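Local coordinates for protein Tv2483 (Treponema vincentii, PDB 6DET) that binds L-arginine with high selectivity as a family 3 solute-binding lipoprotein, probably delivering the amino acid to an ABC transporter, at residues P27-V32 with L73-I78; I63-E68 with S236-M241; T144-A149 with D176-A181; E155-V160 with V167-M172. One frame throughout, in Å; residues are numbered along the deposited sequence.

Contact 1 (P27-V32 with L73-I78); sequences PSWSKV and LGIHPI
Trp29 and Val32, one turn apart on the N-terminal helix 28-35, meet Leu73 and Ile75 where helix 61-73 ends in a Schellman motif and the chain turns into strand 76-81. The turn residue is Gly74, with a positive phi of 75°, and it leaves Leu73 and Ile75 both directed at the first helix. The packing is apolar, buries 170 Å² in total, and belongs to the alpha/beta lobe that combines the early part of the chain with helices 228-243 and 246-255. Trp29 holds CG anti to its backbone nitrogen (chi1 167°), which sends the six-membered ring out across the gap. Its CH2 lies 4.1 Å from CD2 of Leu73, the two side chains meeting at a slant. Ile75 reaches the same ring differently: CD1 comes in at the rim, close to the ring plane, with CZ3 of Trp29 4.4 Å from CD1 of Ile75. That placement follows from the first torsion of Ile75, which sets CG1 in the crowded position between the backbone nitrogen and the carbonyl carbon (chi1 64°), with the chain running straight on to CD1. At the start of the same helix as Trp29, Ser28 OG bonds to Ser229 OG and Leu230 N, and Trp29 N to Ser229 OG, which fastens helix 28-35 to helix 228-243. Val32 and Ile75 both rest on Leu38 of strand 37-42. The shortest approach of the contact is also theirs: CG1 of Val32 lies 3.7 Å from CD1 of Ile75.

Contact 2 (I63-E68 with S236-M241); sequences IDIFTE and SVLAEM
Ile65 and Leu238 bring their CA atoms to 8.1 Å, the nearest backbone approach between two helical segments whose axes come within 10.9 Å and whose N-to-C directions differ by 113°. The side chains that fill this steep helix crossing are Ile65 and Glu68 from 63-68 and Leu238 and Met241 from 236-241. The branch methyl CG2 of Ile65 touches CD2 of Leu238 at 3.6 Å, and these two side chains lie at about a right angle to each other. Met241 makes the broader contact. Its chain runs straight as far as the sulfur and then bends (chi3 60°), which tucks the methyl against the flank of the opposing helix. There CE of Met241 is 3.5 Å from the carbonyl O of Ile65 and 3.6 Å from CG of Glu68. Glu68 thus offers its aliphatic part to the methionine, CG being anti to the backbone nitrogen (chi1 173°), while its carboxylate turns to Arg72 and Arg71 in salt bridges through OE2. Arg72 also pairs with Glu240, linking the two helices by charge beside the apolar contact. On 63-68, Thr67 OG1 donates to Ile63 O at 2.7 Å from above the carbonyl plane, and Thr67 N reaches that oxygen from the opposite face. Helix 246-255 closes the packing, with Ile247 against Leu238 and Met241 and Phe250 against Glu68, while Phe66 lies on strands 37-42 and 76-81, so helix 61-73 is held between the sheet and helices 228-243 and 246-255.

Contact 3 (T144-A149 with D176-A181); sequences TIAVEA and DQLYEA. With ARG (arginine), chain B.
Leu178 points from its helix straight at the strand carrying Ala146, Val147 and Glu148, and its isobutyl end lies on the strand backbone. With CG anti to the carbonyl carbon (chi1 -51°), the two methyls spread along the chain. CD2 settles 3.5 Å from the carbonyl C of Val147 and 3.9 Å from CB of Ala146, whereas CD1 is nearest Glu148, 4.1 Å from its backbone N. A small alanine facing the helix suits the close approach: CA of Ala146 and CA of Leu178 are 6.0 Å apart. Val147 turns to the other face of the strand. Glu148, the last strand residue, extends its chain fully toward the bound arginine, and the two flat groups meet side by side, their planes twisted by about 41°. OE1 of Glu148 accepts from NE of the ligand at 2.8 Å, and OE2 of Glu148 accepts from ligand NH1, also at 2.8 Å. Two roughly parallel bonds restrict the rotation of the guanidinium and probably recognise its shape as well as its charge, consistent with selectivity for arginine. Further hydrogen bonds to the ligand come from Ser43, Ser101, Gly102, Ser104, Arg109 and Asp193. Strand 143-148 lies between parallel strands 167-172 and 189-193, and helix 175-184 runs nearly antiparallel along its face (167° over these segments) in the beta-alpha-beta connection between those neighbours.

Contact 4 (E155-V160 with V167-M172); sequences EALLNV and VIIKAM
Leu157 and Leu158 of the last helical turn meet a single strand residue, Ile169, in a contact that is apolar throughout. Leu157 and Ile169 run past one another in opposite directions, bringing CD1 of Leu157 to 4.0 Å from CG1 of Ile169. CG of Leu157 and CG1 of Ile169 each stand anti to their own carbonyl carbon (chi1 -71° and -64°), which carries the ends of both chains into the gap. Leu158 arrives obliquely from the more exposed side; its CD1 is placed 3.3 Å from CD1 of Ile169, tighter than carbon atoms normally pack, which leaves the exact positions of these methyls doubtful. Within 155-160, polar bonds gather at the helix end. ND2 of Asn159 donates to Glu155 O at 3.1 Å with a nearly straight N-H...O angle of 168°; the oxygen lies in the amide plane, but the nitrogen sits above the carbonyl plane of Glu155. Val160 N, bonded to Leu157 O at 2.9 Å, continues the turn. The contact closes a beta-alpha-beta unit: strand 143-148, helix 153-158 and strand 167-172, the strands paired through their backbones, with Leu157 also covering Ile145 and Val147 on the first strand, and Ile214 from a loop flanking the helix.

Overall arrangement
From the N terminus, contact 1 ties the first helix to the turn between helix 61-73 and strand 76-81. Contact 2 opens on helix 61-73, inside the loop of contact 1, and closes only at helix 228-243, so the two cross along the chain. They touch through Leu73 CD2 and Val237 CG2, 3.5 Å apart. Contact 3, with contact 4 nested inside it, lies within the long loop of contact 2; their strands 143-148 and 167-172 are sheet neighbours. Contacts 1 and 2 lie on the opposite side of the chain's centre from 3 and 4, centres of contacts 2 and 3 about 32 Å apart, consistent with the two-lobed fold of solute-binding proteins, with arginine bound between the lobes.

Contact 1 (P27-V32 with L73-I78)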
# COMPACT_ATOMS: atom_id res chain seq x y z
N PRO A 27 -8.17 23.39 -11.35
CA PRO A 27 -7.80 24.10 -10.12
C PRO A 27 -7.29 23.23 -8.97
O PRO A 27 -7.23 23.71 -7.84
CB PRO A 27 -9.11 24.78 -9.72
CG PRO A 27 -10.14 23.84 -10.22
CD PRO A 27 -9.62 23.29 -11.51
N SER A 28 -6.90 21.97 -9.22
CA SER A 28 -6.62 21.10 -8.07
C SER A 28 -5.36 21.54 -7.33
O SER A 28 -5.33 21.54 -6.09
CB SER A 28 -6.53 19.63 -8.49
OG SER A 28 -5.55 19.38 -9.51
N TRP A 29 -4.31 21.94 -8.05
CA TRP A 29 -3.14 22.50 -7.37
C TRP A 29 -3.49 23.81 -6.68
O TRP A 29 -3.15 24.02 -5.51
CB TRP A 29 -1.96 22.68 -8.32
CG TRP A 29 -0.90 23.53 -7.71
CD1 TRP A 29 -0.47 24.75 -8.15
CD2 TRP A 29 -0.18 23.27 -6.50
NE1 TRP A 29 0.49 25.26 -7.31
CE2 TRP A 29 0.69 24.37 -6.29
CE3 TRP A 29 -0.18 22.22 -5.57
CZ2 TRP A 29 1.55 24.44 -5.19
CZ3 TRP A 29 0.69 22.30 -4.48
CH2 TRP A 29 1.54 23.41 -4.31
N SER A 30 -4.15 24.73 -7.39
CA SER A 30 -4.52 25.99 -6.76
C SER A 30 -5.26 25.78 -5.45
O SER A 30 -5.03 26.49 -4.46
CB SER A 30 -5.36 26.82 -7.73
OG SER A 30 -4.54 27.23 -8.81
N LYS A 31 -6.19 24.82 -5.42
CA LYS A 31 -6.96 24.60 -4.19
C LYS A 31 -6.05 24.21 -3.04
O LYS A 31 -6.19 24.72 -1.91
CB LYS A 31 -8.02 23.54 -4.44
CG LYS A 31 -9.24 24.01 -5.22
CD LYS A 31 -10.23 22.88 -5.49
CE LYS A 31 -11.27 23.34 -6.51
NZ LYS A 31 -12.14 22.26 -7.02
N VAL A 32 -5.09 23.32 -3.30
CA VAL A 32 -4.15 22.89 -2.26
C VAL A 32 -3.24 24.03 -1.84
O VAL A 32 -2.95 24.21 -0.65
CB VAL A 32 -3.34 21.68 -2.78
CG1 VAL A 32 -2.10 21.44 -1.92
CG2 VAL A 32 -4.25 20.47 -2.84
N LEU A 73 7.02 22.08 -1.13
CA LEU A 73 5.92 22.82 -1.76
C LEU A 73 5.39 23.96 -0.91
O LEU A 73 4.54 24.73 -1.39
CB LEU A 73 4.78 21.88 -2.11
CG LEU A 73 5.07 20.92 -3.27
CD1 LEU A 73 3.98 19.92 -3.39
CD2 LEU A 73 5.25 21.71 -4.59
N GLY A 74 5.90 24.13 0.30
CA GLY A 74 5.44 25.23 1.13
C GLY A 74 4.06 25.03 1.73
O GLY A 74 3.39 26.02 2.07
N ILE A 75 3.64 23.77 1.93
CA ILE A 75 2.31 23.44 2.40
C ILE A 75 2.43 22.46 3.56
O ILE A 75 3.44 21.76 3.71
CB ILE A 75 1.42 22.82 1.29
CG1 ILE A 75 1.98 21.48 0.80
CG2 ILE A 75 1.28 23.81 0.12
CD1 ILE A 75 1.17 20.85 -0.33
N HIS A 76 1.34 22.37 4.36
CA HIS A 76 1.38 21.52 5.55
C HIS A 76 0.83 20.13 5.23
O HIS A 76 -0.26 20.01 4.66
CB HIS A 76 0.57 22.15 6.69
CG HIS A 76 0.62 21.38 7.97
ND1 HIS A 76 1.80 21.14 8.65
CD2 HIS A 76 -0.36 20.78 8.69
CE1 HIS A 76 1.54 20.43 9.73
NE2 HIS A 76 0.24 20.20 9.78
N PRO A 77 1.56 19.05 5.56
CA PRO A 77 1.03 17.71 5.33
C PRO A 77 0.12 17.31 6.48
O PRO A 77 0.49 17.49 7.64
CB PRO A 77 2.29 16.83 5.31
CG PRO A 77 3.22 17.53 6.26
CD PRO A 77 2.95 19.02 6.07
N ILE A 78 -1.05 16.79 6.17
CA ILE A 78 -1.98 16.29 7.18
C ILE A 78 -2.19 14.80 6.93
O ILE A 78 -2.80 14.40 5.93
CB ILE A 78 -3.32 17.04 7.16
CG1 ILE A 78 -3.12 18.52 7.49
CG2 ILE A 78 -4.31 16.40 8.18
CD1 ILE A 78 -4.33 19.34 7.20

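Contact 2 (I63-E68 with S236-M241)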
# COMPACT_ATOMS: atom_id res chain seq x y z
N ILE A 63 5.27 8.36 4.93
CA ILE A 63 5.18 9.57 5.73
C ILE A 63 6.39 10.44 5.49
O ILE A 63 6.28 11.67 5.36
CB ILE A 63 5.05 9.19 7.22
CG1 ILE A 63 3.96 8.12 7.43
CG2 ILE A 63 4.79 10.40 8.05
CD1 ILE A 63 2.59 8.50 6.97
N ASP A 64 7.58 9.84 5.42
CA ASP A 64 8.78 10.63 5.18
C ASP A 64 8.70 11.29 3.80
O ASP A 64 9.05 12.47 3.65
CB ASP A 64 10.02 9.76 5.30
CG ASP A 64 10.43 9.50 6.74
OD1 ASP A 64 9.90 10.15 7.65
OD2 ASP A 64 11.31 8.65 6.94
N ILE A 65 8.21 10.55 2.81
CA ILE A 65 8.08 11.10 1.46
C ILE A 65 7.16 12.32 1.47
O ILE A 65 7.51 13.40 0.96
CB ILE A 65 7.58 10.03 0.47
CG1 ILE A 65 8.64 8.94 0.25
CG2 ILE A 65 7.23 10.66 -0.88
CD1 ILE A 65 8.17 7.71 -0.52
N PHE A 66 5.95 12.17 2.01
CA PHE A 66 4.99 13.26 1.90
C PHE A 66 5.34 14.41 2.82
O PHE A 66 5.04 15.57 2.50
CB PHE A 66 3.57 12.75 2.18
CG PHE A 66 2.85 12.31 0.94
CD1 PHE A 66 2.31 13.25 0.08
CD2 PHE A 66 2.76 10.97 0.59
CE1 PHE A 66 1.68 12.87 -1.10
CE2 PHE A 66 2.11 10.60 -0.56
CZ PHE A 66 1.58 11.52 -1.41
N THR A 67 5.99 14.14 3.96
CA THR A 67 6.39 15.25 4.83
C THR A 67 7.39 16.16 4.12
O THR A 67 7.28 17.39 4.19
CB THR A 67 6.99 14.70 6.13
OG1 THR A 67 6.00 13.95 6.85
CG2 THR A 67 7.48 15.83 7.02
N GLU A 68 8.38 15.57 3.43
CA GLU A 68 9.41 16.35 2.77
C GLU A 68 8.87 16.99 1.49
O GLU A 68 9.19 18.15 1.19
CB GLU A 68 10.63 15.46 2.46
CG GLU A 68 11.70 16.13 1.61
CD GLU A 68 12.29 17.37 2.25
OE1 GLU A 68 12.00 17.66 3.43
OE2 GLU A 68 13.08 18.07 1.55
N SER A 236 6.47 16.41 -10.02
CA SER A 236 7.68 17.18 -10.24
C SER A 236 8.59 17.16 -9.02
O SER A 236 9.82 17.05 -9.14
CB SER A 236 7.33 18.62 -10.61
OG SER A 236 8.51 19.33 -10.89
N VAL A 237 8.01 17.31 -7.83
CA VAL A 237 8.80 17.31 -6.60
C VAL A 237 9.31 15.91 -6.28
O VAL A 237 10.45 15.74 -5.81
CB VAL A 237 7.97 17.88 -5.45
CG1 VAL A 237 8.79 17.88 -4.18
CG2 VAL A 237 7.50 19.30 -5.81
N LEU A 238 8.48 14.89 -6.46
CA LEU A 238 8.94 13.51 -6.25
C LEU A 238 10.17 13.21 -7.11
O LEU A 238 11.09 12.53 -6.66
CB LEU A 238 7.83 12.52 -6.58
CG LEU A 238 6.67 12.42 -5.58
CD1 LEU A 238 5.60 11.43 -6.05
CD2 LEU A 238 7.19 12.05 -4.17
N ALA A 239 10.16 13.68 -8.36
CA ALA A 239 11.31 13.43 -9.23
C ALA A 239 12.56 14.09 -8.67
O ALA A 239 13.64 13.47 -8.64
CB ALA A 239 11.01 13.92 -10.64
N GLU A 240 12.45 15.33 -8.22
CA GLU A 240 13.57 16.03 -7.61
C GLU A 240 14.07 15.27 -6.40
O GLU A 240 15.28 15.11 -6.20
CB GLU A 240 13.13 17.45 -7.23
CG GLU A 240 14.19 18.33 -6.55
CD GLU A 240 13.65 19.70 -6.11
OE1 GLU A 240 13.01 19.79 -5.05
OE2 GLU A 240 13.87 20.69 -6.85
N MET A 241 13.14 14.80 -5.57
CA MET A 241 13.50 14.11 -4.33
C MET A 241 14.12 12.74 -4.61
O MET A 241 14.84 12.21 -3.75
CB MET A 241 12.26 13.94 -3.43
CG MET A 241 11.77 15.21 -2.83
SD MET A 241 10.12 15.06 -2.07
CE MET A 241 10.45 13.81 -0.85

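Contact 3 (T144-A149 with D176-A181)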
# COMPACT_ATOMS: atom_id res chain seq x y z
N THR A 144 -9.53 -21.98 3.65
CA THR A 144 -9.99 -20.63 3.91
C THR A 144 -8.79 -19.70 3.97
O THR A 144 -7.83 -19.96 4.70
CB THR A 144 -10.77 -20.59 5.22
OG1 THR A 144 -11.92 -21.41 5.07
CG2 THR A 144 -11.19 -19.17 5.58
N ILE A 145 -8.86 -18.59 3.24
CA ILE A 145 -7.75 -17.66 3.14
C ILE A 145 -8.25 -16.28 3.49
O ILE A 145 -9.28 -15.83 2.95
CB ILE A 145 -7.11 -17.66 1.74
CG1 ILE A 145 -6.73 -19.09 1.35
CG2 ILE A 145 -5.92 -16.68 1.72
CD1 ILE A 145 -6.12 -19.21 -0.02
N ALA A 146 -7.54 -15.60 4.38
CA ALA A 146 -7.96 -14.28 4.85
C ALA A 146 -7.22 -13.22 4.06
O ALA A 146 -6.03 -13.37 3.73
CB ALA A 146 -7.69 -14.09 6.35
N VAL A 147 -7.93 -12.15 3.75
CA VAL A 147 -7.36 -11.01 3.04
C VAL A 147 -7.84 -9.75 3.74
O VAL A 147 -8.91 -9.72 4.36
CB VAL A 147 -7.75 -11.00 1.54
CG1 VAL A 147 -7.39 -12.33 0.89
CG2 VAL A 147 -9.24 -10.67 1.35
N GLU A 148 -7.04 -8.70 3.65
CA GLU A 148 -7.52 -7.40 4.08
C GLU A 148 -8.63 -6.90 3.14
O GLU A 148 -8.51 -6.99 1.91
CB GLU A 148 -6.33 -6.42 4.16
CG GLU A 148 -6.67 -5.11 4.81
CD GLU A 148 -5.48 -4.13 4.91
OE1 GLU A 148 -4.44 -4.29 4.21
OE2 GLU A 148 -5.61 -3.16 5.68
N ALA A 149 -9.73 -6.43 3.71
CA ALA A 149 -10.85 -5.97 2.91
C ALA A 149 -10.45 -4.81 2.00
O ALA A 149 -9.64 -3.96 2.38
CB ALA A 149 -12.00 -5.51 3.80
N ASP A 176 -3.25 -6.97 11.41
CA ASP A 176 -3.09 -7.79 12.61
C ASP A 176 -4.16 -8.88 12.68
O ASP A 176 -3.89 -9.98 13.16
CB ASP A 176 -3.14 -6.92 13.87
CG ASP A 176 -1.78 -6.33 14.22
OD1 ASP A 176 -0.75 -6.75 13.65
OD2 ASP A 176 -1.74 -5.44 15.11
N GLN A 177 -5.37 -8.58 12.20
CA GLN A 177 -6.44 -9.58 12.23
C GLN A 177 -6.12 -10.78 11.36
O GLN A 177 -6.48 -11.92 11.70
CB GLN A 177 -7.76 -8.94 11.80
CG GLN A 177 -8.43 -8.19 12.95
CD GLN A 177 -9.57 -7.32 12.51
OE1 GLN A 177 -10.05 -7.42 11.38
NE2 GLN A 177 -10.04 -6.47 13.42
N LEU A 178 -5.46 -10.56 10.22
CA LEU A 178 -5.03 -11.68 9.39
C LEU A 178 -4.17 -12.64 10.20
O LEU A 178 -4.39 -13.86 10.19
CB LEU A 178 -4.25 -11.19 8.17
CG LEU A 178 -4.90 -10.09 7.33
CD1 LEU A 178 -3.95 -9.69 6.22
CD2 LEU A 178 -6.24 -10.54 6.75
N TYR A 179 -3.15 -12.13 10.88
CA TYR A 179 -2.25 -13.02 11.61
C TYR A 179 -2.95 -13.67 12.78
O TYR A 179 -2.63 -14.82 13.14
CB TYR A 179 -1.00 -12.26 12.06
CG TYR A 179 -0.04 -12.01 10.93
CD1 TYR A 179 0.85 -13.00 10.54
CD2 TYR A 179 -0.03 -10.79 10.25
CE1 TYR A 179 1.72 -12.80 9.52
CE2 TYR A 179 0.86 -10.58 9.18
CZ TYR A 179 1.73 -11.60 8.83
OH TYR A 179 2.62 -11.46 7.80
N GLU A 180 -3.91 -12.97 13.38
CA GLU A 180 -4.68 -13.56 14.48
C GLU A 180 -5.50 -14.74 13.99
O GLU A 180 -5.60 -15.77 14.68
CB GLU A 180 -5.60 -12.52 15.11
CG GLU A 180 -4.89 -11.45 15.90
CD GLU A 180 -5.79 -10.27 16.21
OE1 GLU A 180 -7.02 -10.39 16.02
OE2 GLU A 180 -5.26 -9.23 16.64
N ALA A 181 -6.13 -14.61 12.82
CA ALA A 181 -6.89 -15.73 12.27
C ALA A 181 -5.96 -16.87 11.89
O ALA A 181 -6.31 -18.04 12.06
CB ALA A 181 -7.70 -15.26 11.06
N ARG B . -1.88 -2.66 -1.46
CA ARG B . -3.16 -2.62 -0.69
C ARG B . -4.20 -1.86 -1.50
O ARG B . -3.81 -1.09 -2.40
CB ARG B . -2.97 -1.95 0.66
CG ARG B . -2.08 -2.72 1.63
CD ARG B . -1.83 -2.00 2.95
NE ARG B . -3.07 -1.85 3.69
CZ ARG B . -3.73 -0.71 3.86
NH1 ARG B . -4.88 -0.74 4.53
NH2 ARG B . -3.26 0.44 3.36
OXT ARG B . -5.41 -2.00 -1.25

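Contact 4 (E155-V160 with V167-M172)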
# COMPACT_ATOMS: atom_id res chain seq x y z
N GLU A 155 -9.41 -10.65 -5.58
CA GLU A 155 -9.18 -10.73 -7.02
C GLU A 155 -7.84 -11.39 -7.32
O GLU A 155 -7.73 -12.18 -8.26
CB GLU A 155 -9.23 -9.34 -7.65
CG GLU A 155 -10.56 -8.63 -7.57
CD GLU A 155 -10.52 -7.25 -8.20
OE1 GLU A 155 -9.46 -6.88 -8.76
OE2 GLU A 155 -11.54 -6.54 -8.14
N ALA A 156 -6.82 -11.07 -6.53
CA ALA A 156 -5.53 -11.71 -6.74
C ALA A 156 -5.64 -13.23 -6.59
O ALA A 156 -5.12 -13.98 -7.41
CB ALA A 156 -4.49 -11.14 -5.78
N LEU A 157 -6.35 -13.69 -5.54
CA LEU A 157 -6.49 -15.14 -5.32
C LEU A 157 -7.34 -15.79 -6.41
O LEU A 157 -6.99 -16.87 -6.92
CB LEU A 157 -7.13 -15.43 -3.96
CG LEU A 157 -6.33 -15.18 -2.68
CD1 LEU A 157 -7.29 -15.19 -1.45
CD2 LEU A 157 -5.20 -16.19 -2.52
N LEU A 158 -8.47 -15.17 -6.75
CA LEU A 158 -9.35 -15.68 -7.81
C LEU A 158 -8.65 -15.76 -9.16
O LEU A 158 -9.20 -16.39 -10.07
CB LEU A 158 -10.59 -14.81 -7.94
CG LEU A 158 -11.81 -15.18 -7.09
CD1 LEU A 158 -11.43 -15.41 -5.64
CD2 LEU A 158 -12.88 -14.10 -7.19
N ASN A 159 -7.49 -15.13 -9.31
CA ASN A 159 -6.73 -15.22 -10.54
C ASN A 159 -5.65 -16.29 -10.52
O ASN A 159 -4.91 -16.44 -11.50
CB ASN A 159 -6.09 -13.87 -10.86
CG ASN A 159 -6.92 -13.09 -11.84
OD1 ASN A 159 -6.84 -13.31 -13.04
ND2 ASN A 159 -7.76 -12.20 -11.32
N VAL A 160 -5.58 -17.07 -9.45
CA VAL A 160 -4.74 -18.26 -9.40
C VAL A 160 -5.58 -19.45 -9.86
O VAL A 160 -6.63 -19.73 -9.27
CB VAL A 160 -4.20 -18.47 -7.97
CG1 VAL A 160 -3.35 -19.72 -7.88
CG2 VAL A 160 -3.40 -17.23 -7.53
N VAL A 167 -11.75 -21.91 -2.95
CA VAL A 167 -11.25 -21.21 -1.77
C VAL A 167 -12.42 -20.48 -1.12
O VAL A 167 -13.34 -20.02 -1.80
CB VAL A 167 -10.11 -20.25 -2.13
CG1 VAL A 167 -9.72 -19.39 -0.95
CG2 VAL A 167 -8.91 -21.03 -2.62
N ILE A 168 -12.38 -20.39 0.21
CA ILE A 168 -13.23 -19.49 0.98
C ILE A 168 -12.38 -18.29 1.36
O ILE A 168 -11.30 -18.45 1.95
CB ILE A 168 -13.78 -20.19 2.24
CG1 ILE A 168 -14.49 -21.48 1.86
CG2 ILE A 168 -14.73 -19.27 3.01
CD1 ILE A 168 -14.85 -22.35 3.06
N ILE A 169 -12.85 -17.09 1.04
CA ILE A 169 -12.10 -15.86 1.31
C ILE A 169 -12.76 -15.12 2.46
O ILE A 169 -13.96 -14.84 2.43
CB ILE A 169 -12.00 -14.99 0.05
CG1 ILE A 169 -11.19 -15.75 -1.00
CG2 ILE A 169 -11.34 -13.67 0.38
CD1 ILE A 169 -11.24 -15.15 -2.38
N LYS A 170 -11.98 -14.83 3.51
CA LYS A 170 -12.46 -14.04 4.64
C LYS A 170 -11.78 -12.69 4.61
O LYS A 170 -10.55 -12.61 4.64
CB LYS A 170 -12.19 -14.73 5.98
CG LYS A 170 -13.17 -15.84 6.30
CD LYS A 170 -12.93 -16.43 7.67
CE LYS A 170 -13.88 -17.57 7.93
NZ LYS A 170 -15.30 -17.14 7.83
N ALA A 171 -12.57 -11.62 4.55
CA ALA A 171 -12.06 -10.26 4.52
C ALA A 171 -12.03 -9.70 5.94
O ALA A 171 -13.03 -9.78 6.66
CB ALA A 171 -12.90 -9.37 3.62
N MET A 172 -10.90 -9.12 6.32
CA MET A 172 -10.70 -8.56 7.64
C MET A 172 -10.27 -7.10 7.55
O MET A 172 -9.81 -6.62 6.51
CB MET A 172 -9.68 -9.40 8.39
CG MET A 172 -9.98 -10.88 8.18
SD MET A 172 -9.26 -11.97 9.42
CE MET A 172 -10.38 -13.37 9.27